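Local coordinates for protein dihydroorotate dehydrogenase (Schistosoma mansoni, PDB 6UY4) that probably oxidises (S)-dihydroorotate to orotate with a quinone as electron acceptor, using its bound FMN, in de novo pyrimidine synthesis, at residues Arg210-Lys215 with Arg219-Lys224; Arg316-Leu321 with Ile326-Val331. All coordinates share one frame; numbering follows the deposited sequence.

Contact 1 (Arg210-Lys215 with Arg219-Lys224)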
loop_
_atom_site.group_PDB
_atom_site.type_symbol
_atom_site.label_atom_id
_atom_site.label_comp_id
_atom_site.label_asym_id
_atom_site.label_seq_id
_atom_site.Cartn_x
_atom_site.Cartn_y
_atom_site.Cartn_z
ATOM N N ARG A 210 -8.123 -15.312 8.407
ATOM C CA ARG A 210 -8.486 -14.752 9.701
ATOM C C ARG A 210 -8.145 -15.691 10.852
ATOM O O ARG A 210 -8.632 -15.497 11.972
ATOM C CB ARG A 210 -9.972 -14.395 9.731
ATOM N N SER A 211 -7.328 -16.714 10.596
ATOM C CA SER A 211 -6.825 -17.561 11.670
ATOM C C SER A 211 -5.836 -16.833 12.568
ATOM O O SER A 211 -5.547 -17.319 13.665
ATOM C CB SER A 211 -6.170 -18.814 11.087
ATOM O OG SER A 211 -5.689 -19.664 12.113
ATOM N N LEU A 212 -5.321 -15.683 12.131
ATOM C CA LEU A 212 -4.406 -14.865 12.915
ATOM C C LEU A 212 -5.088 -13.623 13.477
ATOM O O LEU A 212 -4.422 -12.616 13.742
ATOM C CB LEU A 212 -3.199 -14.465 12.067
ATOM C CG LEU A 212 -2.535 -15.574 11.248
ATOM C CD1 LEU A 212 -1.448 -15.006 10.347
ATOM C CD2 LEU A 212 -1.970 -16.653 12.157
ATOM N N GLN A 213 -6.407 -13.676 13.666
ATOM C CA GLN A 213 -7.192 -12.519 14.070
ATOM C C GLN A 213 -7.309 -12.377 15.584
ATOM O O GLN A 213 -8.168 -11.624 16.060
ATOM C CB GLN A 213 -8.585 -12.584 13.441
ATOM N N THR A 214 -6.479 -13.077 16.349
ATOM C CA THR A 214 -6.458 -12.934 17.796
ATOM C C THR A 214 -5.138 -12.316 18.240
ATOM O O THR A 214 -4.156 -12.279 17.492
ATOM C CB THR A 214 -6.674 -14.280 18.499
ATOM O OG1 THR A 214 -6.748 -14.073 19.915
ATOM C CG2 THR A 214 -5.534 -15.228 18.199
ATOM N N LYS A 215 -5.131 -11.830 19.483
ATOM C CA LYS A 215 -3.974 -11.101 19.992
ATOM C C LYS A 215 -2.745 -11.996 20.086
ATOM O O LYS A 215 -1.624 -11.556 19.806
ATOM C CB LYS A 215 -4.307 -10.496 21.356
ATOM C CG LYS A 215 -3.230 -9.596 21.934
ATOM C CD LYS A 215 -3.670 -9.037 23.278
ATOM C CE LYS A 215 -2.615 -8.129 23.885
ATOM N NZ LYS A 215 -3.025 -7.657 25.237
ATOM N N ARG A 219 0.987 -11.894 18.246
ATOM C CA ARG A 219 2.232 -11.911 19.007
ATOM C C ARG A 219 3.124 -13.064 18.568
ATOM O O ARG A 219 4.348 -12.915 18.478
ATOM C CB ARG A 219 1.930 -12.004 20.503
ATOM C CG ARG A 219 3.141 -11.790 21.396
ATOM C CD ARG A 219 2.831 -12.139 22.845
ATOM N NE ARG A 219 1.681 -11.401 23.365
ATOM C CZ ARG A 219 1.761 -10.221 23.972
ATOM N NH1 ARG A 219 2.938 -9.634 24.139
ATOM N NH2 ARG A 219 0.662 -9.627 24.415
ATOM N N ASP A 220 2.526 -14.225 18.293
ATOM C CA ASP A 220 3.293 -15.351 17.774
ATOM C C ASP A 220 3.885 -15.029 16.408
ATOM O O ASP A 220 5.050 -15.345 16.137
ATOM C CB ASP A 220 2.406 -16.592 17.695
ATOM C CG ASP A 220 2.952 -17.638 16.749
ATOM O OD1 ASP A 220 3.882 -18.371 17.145
ATOM O OD2 ASP A 220 2.454 -17.722 15.605
ATOM N N LEU A 221 3.094 -14.400 15.536
ATOM C CA LEU A 221 3.585 -14.042 14.209
ATOM C C LEU A 221 4.758 -13.076 14.303
ATOM O O LEU A 221 5.802 -13.286 13.675
ATOM C CB LEU A 221 2.451 -13.441 13.378
ATOM C CG LEU A 221 2.834 -12.795 12.044
ATOM C CD1 LEU A 221 3.447 -13.815 11.100
ATOM C CD2 LEU A 221 1.623 -12.132 11.406
ATOM N N LEU A 222 4.609 -12.009 15.094
ATOM C CA LEU A 222 5.682 -11.028 15.216
ATOM C C LEU A 222 6.922 -11.625 15.866
ATOM O O LEU A 222 8.044 -11.221 15.541
ATOM C CB LEU A 222 5.200 -9.814 16.011
ATOM C CG LEU A 222 4.101 -8.978 15.355
ATOM C CD1 LEU A 222 3.826 -7.724 16.171
ATOM C CD2 LEU A 222 4.480 -8.623 13.927
ATOM N N SER A 223 6.747 -12.583 16.776
ATOM C CA SER A 223 7.900 -13.204 17.422
ATOM C C SER A 223 8.738 -13.980 16.413
ATOM O O SER A 223 9.963 -13.821 16.353
ATOM C CB SER A 223 7.433 -14.115 18.559
ATOM O OG SER A 223 8.537 -14.649 19.268
ATOM N N LYS A 224 8.091 -14.825 15.608
ATOM C CA LYS A 224 8.817 -15.593 14.603
ATOM C C LYS A 224 9.391 -14.687 13.519
ATOM O O LYS A 224 10.497 -14.930 13.022
ATOM C CB LYS A 224 7.900 -16.648 13.986
ATOM C CG LYS A 224 7.445 -17.726 14.955
ATOM C CD LYS A 224 6.402 -18.628 14.318
ATOM C CE LYS A 224 6.014 -19.767 15.244
ATOM N NZ LYS A 224 4.833 -20.519 14.734
#
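R219 and K215 stand side by side on the first turns of helix 215-230. Each has CG anti to its backbone N (chi1 -170° in R219), which makes the two chains point the same way. R219 CB packs on K215 O, 3.6 Å away. The chain runs on through CG to CD, where it bends. NE has a long, weak ion pair with E216. At the tip, NH2 lies 3.6 Å from K215 CE and meets it obliquely. NH1 turns to D260, again in a long, weak ion pair. The K215 chain is fully extended, which brings its CE alongside the guanidinium. At the backbone, R219 N donates to K215 O over 3.1 Å (159° at the hydrogen). This bond belongs to the first turn of the helix, right after T214 at the N-cap. On the loop side, L212 CD1 touches L221 CD2 at 4.3 Å. Both leucines also rest on T180 of helix 179-190. K215 NZ and R219 NH2 are 4.3 Å apart, and their like charges would repel. E216 and D260 beside R219, and E256 in a long, weak pair with K215 NZ, probably soften this. The two side chains share no hydrogen bond or salt bridge.

Contact 2 (Arg316-Leu321 with Ile326-Val331)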
loop_
_atom_site.group_PDB
_atom_site.type_symbol
_atom_site.label_atom_id
_atom_site.label_comp_id
_atom_site.label_asym_id
_atom_site.label_seq_id
_atom_site.Cartn_x
_atom_site.Cartn_y
_atom_site.Cartn_z
ATOM N N ARG A 316 -4.711 8.921 13.373
ATOM C CA ARG A 316 -4.627 9.806 14.528
ATOM C C ARG A 316 -4.794 9.039 15.834
ATOM O O ARG A 316 -4.220 9.427 16.859
ATOM C CB ARG A 316 -5.677 10.915 14.411
ATOM C CG ARG A 316 -5.534 12.026 15.440
ATOM C CD ARG A 316 -6.511 13.168 15.184
ATOM N NE ARG A 316 -6.259 13.845 13.915
ATOM C CZ ARG A 316 -7.043 13.747 12.845
ATOM N NH1 ARG A 316 -8.138 13.000 12.889
ATOM N NH2 ARG A 316 -6.735 14.399 11.732
ATOM N N LYS A 317 -5.560 7.946 15.817
ATOM C CA LYS A 317 -5.691 7.115 17.011
ATOM C C LYS A 317 -4.401 6.353 17.292
ATOM O O LYS A 317 -3.891 6.371 18.418
ATOM C CB LYS A 317 -6.861 6.142 16.856
ATOM C CG LYS A 317 -8.238 6.780 16.955
ATOM C CD LYS A 317 -9.333 5.722 16.890
ATOM C CE LYS A 317 -10.714 6.335 17.058
ATOM N N VAL A 318 -3.862 5.676 16.275
ATOM C CA VAL A 318 -2.661 4.865 16.464
ATOM C C VAL A 318 -1.490 5.732 16.905
ATOM O O VAL A 318 -0.704 5.343 17.777
ATOM C CB VAL A 318 -2.338 4.086 15.175
ATOM C CG1 VAL A 318 -1.015 3.345 15.311
ATOM C CG2 VAL A 318 -3.463 3.115 14.848
ATOM N N SER A 319 -1.358 6.926 16.319
ATOM C CA SER A 319 -0.277 7.825 16.713
ATOM C C SER A 319 -0.377 8.210 18.182
ATOM O O SER A 319 0.646 8.461 18.829
ATOM C CB SER A 319 -0.284 9.074 15.833
ATOM O OG SER A 319 0.824 9.908 16.124
ATOM N N ALA A 320 -1.593 8.255 18.729
ATOM C CA ALA A 320 -1.758 8.549 20.147
ATOM C C ALA A 320 -1.432 7.338 21.012
ATOM O O ALA A 320 -0.876 7.485 22.106
ATOM C CB ALA A 320 -3.183 9.032 20.423
ATOM N N LEU A 321 -1.766 6.136 20.538
ATOM C CA LEU A 321 -1.504 4.933 21.322
ATOM C C LEU A 321 -0.015 4.609 21.361
ATOM O O LEU A 321 0.493 4.125 22.379
ATOM C CB LEU A 321 -2.295 3.754 20.754
ATOM C CG LEU A 321 -3.813 3.933 20.711
ATOM C CD1 LEU A 321 -4.485 2.709 20.108
ATOM C CD2 LEU A 321 -4.355 4.220 22.102
ATOM N N ILE A 326 7.164 4.979 17.130
ATOM C CA ILE A 326 7.590 4.376 15.870
ATOM C C ILE A 326 7.062 5.199 14.700
ATOM O O ILE A 326 5.994 5.819 14.810
ATOM C CB ILE A 326 7.131 2.912 15.771
ATOM C CG1 ILE A 326 5.617 2.805 15.960
ATOM C CG2 ILE A 326 7.864 2.054 16.794
ATOM C CD1 ILE A 326 5.082 1.393 15.823
ATOM N N PRO A 327 7.779 5.249 13.577
ATOM C CA PRO A 327 7.278 5.991 12.414
ATOM C C PRO A 327 5.993 5.385 11.869
ATOM O O PRO A 327 5.751 4.181 11.970
ATOM C CB PRO A 327 8.421 5.872 11.399
ATOM C CG PRO A 327 9.634 5.596 12.222
ATOM C CD PRO A 327 9.158 4.773 13.378
ATOM N N LEU A 328 5.165 6.244 11.281
ATOM C CA LEU A 328 3.893 5.839 10.704
ATOM C C LEU A 328 3.813 6.304 9.257
ATOM O O LEU A 328 4.366 7.343 8.889
ATOM C CB LEU A 328 2.713 6.405 11.499
ATOM C CG LEU A 328 2.671 6.041 12.983
ATOM C CD1 LEU A 328 1.482 6.702 13.656
ATOM C CD2 LEU A 328 2.621 4.533 13.161
ATOM N N ILE A 329 3.113 5.522 8.441
ATOM C CA ILE A 329 2.906 5.829 7.031
ATOM C C ILE A 329 1.408 5.985 6.812
ATOM O O ILE A 329 0.659 5.000 6.858
ATOM C CB ILE A 329 3.492 4.750 6.111
ATOM C CG1 ILE A 329 5.004 4.638 6.316
ATOM C CG2 ILE A 329 3.171 5.058 4.659
ATOM C CD1 ILE A 329 5.681 3.675 5.361
ATOM N N GLY A 330 0.968 7.219 6.583
ATOM C CA GLY A 330 -0.434 7.482 6.328
ATOM C C GLY A 330 -0.833 7.179 4.900
ATOM O O GLY A 330 -0.312 7.787 3.959
ATOM N N VAL A 331 -1.749 6.232 4.719
ATOM C CA VAL A 331 -2.202 5.820 3.397
ATOM C C VAL A 331 -3.723 5.824 3.383
ATOM O O VAL A 331 -4.364 5.468 4.379
ATOM C CB VAL A 331 -1.663 4.423 3.013
ATOM C CG1 VAL A 331 -1.780 4.203 1.516
ATOM C CG2 VAL A 331 -0.222 4.256 3.464
#
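S319 and V318 meet L328 through aliphatic carbon, and no flat side chain stands between them. The one flat side-chain group of the two segments is the guanidinium of R316, and it takes no part. CB of R316 points away from the strand, and NH1 forms a salt bridge with D313. The puckered ring of P327 packs on F78.

The touching itself is done by the two methyl branches of L328. Its CB points toward the helix, and CG lies anti to the carbonyl carbon, beside the backbone N (chi1 -57°). This sends the fork of the side chain at the helix. CD1 sits over the CA and CB of S319, 3.7 Å from S319 CB. It is equally close to S319 CA, so it meets the backbone of the helix as well as the side chain. S319 OG is a little farther, 4.1 Å from L328 CD1. CD2 turns to V318 and comes within 4.4 Å of V318 CG1. V318 also touches L251 of helix 248-259, and L328 also touches M268 of strand 267-270, so the apolar layer continues beyond the pair.

The backbone of L328 is held by hydrogen bonds to S349 and L350. I329 bonds to M268 and I270. The strand is thus tied on both sides into the parallel sheet. I329 packs on I269 and L350 within the sheet, and V331, farther along, touches FMN. Helix 305-321 lies on the connection between the adjacent parallel strands 267-270 and 328-331, a beta-alpha-beta crossover. Alternating strands and helices, with the helices packed outside a parallel barrel, are characteristic of the TIM barrel; here L328 fills the interface.

Contact 1 comes first along the chain and joins the preceding loop and first turn of helix 215-230 to its next turns. Contact 2 joins helix 305-321 to a strand. Their centres are about 20 Å apart, and their nearest atoms about 9 Å, without touching. Helix 248-259 relates them: K215 and R219 pack on its V257, while L321 packs on its V255. The side chains of L221 and L328 do not approach the flavin closely; each lies about 13 Å from FMN. L221 is nevertheless about 8 Å from N200, which binds FMN, measured between side chains. Contact 2 has the direct link: V331 touches FMN, though it takes no part in the helix contact.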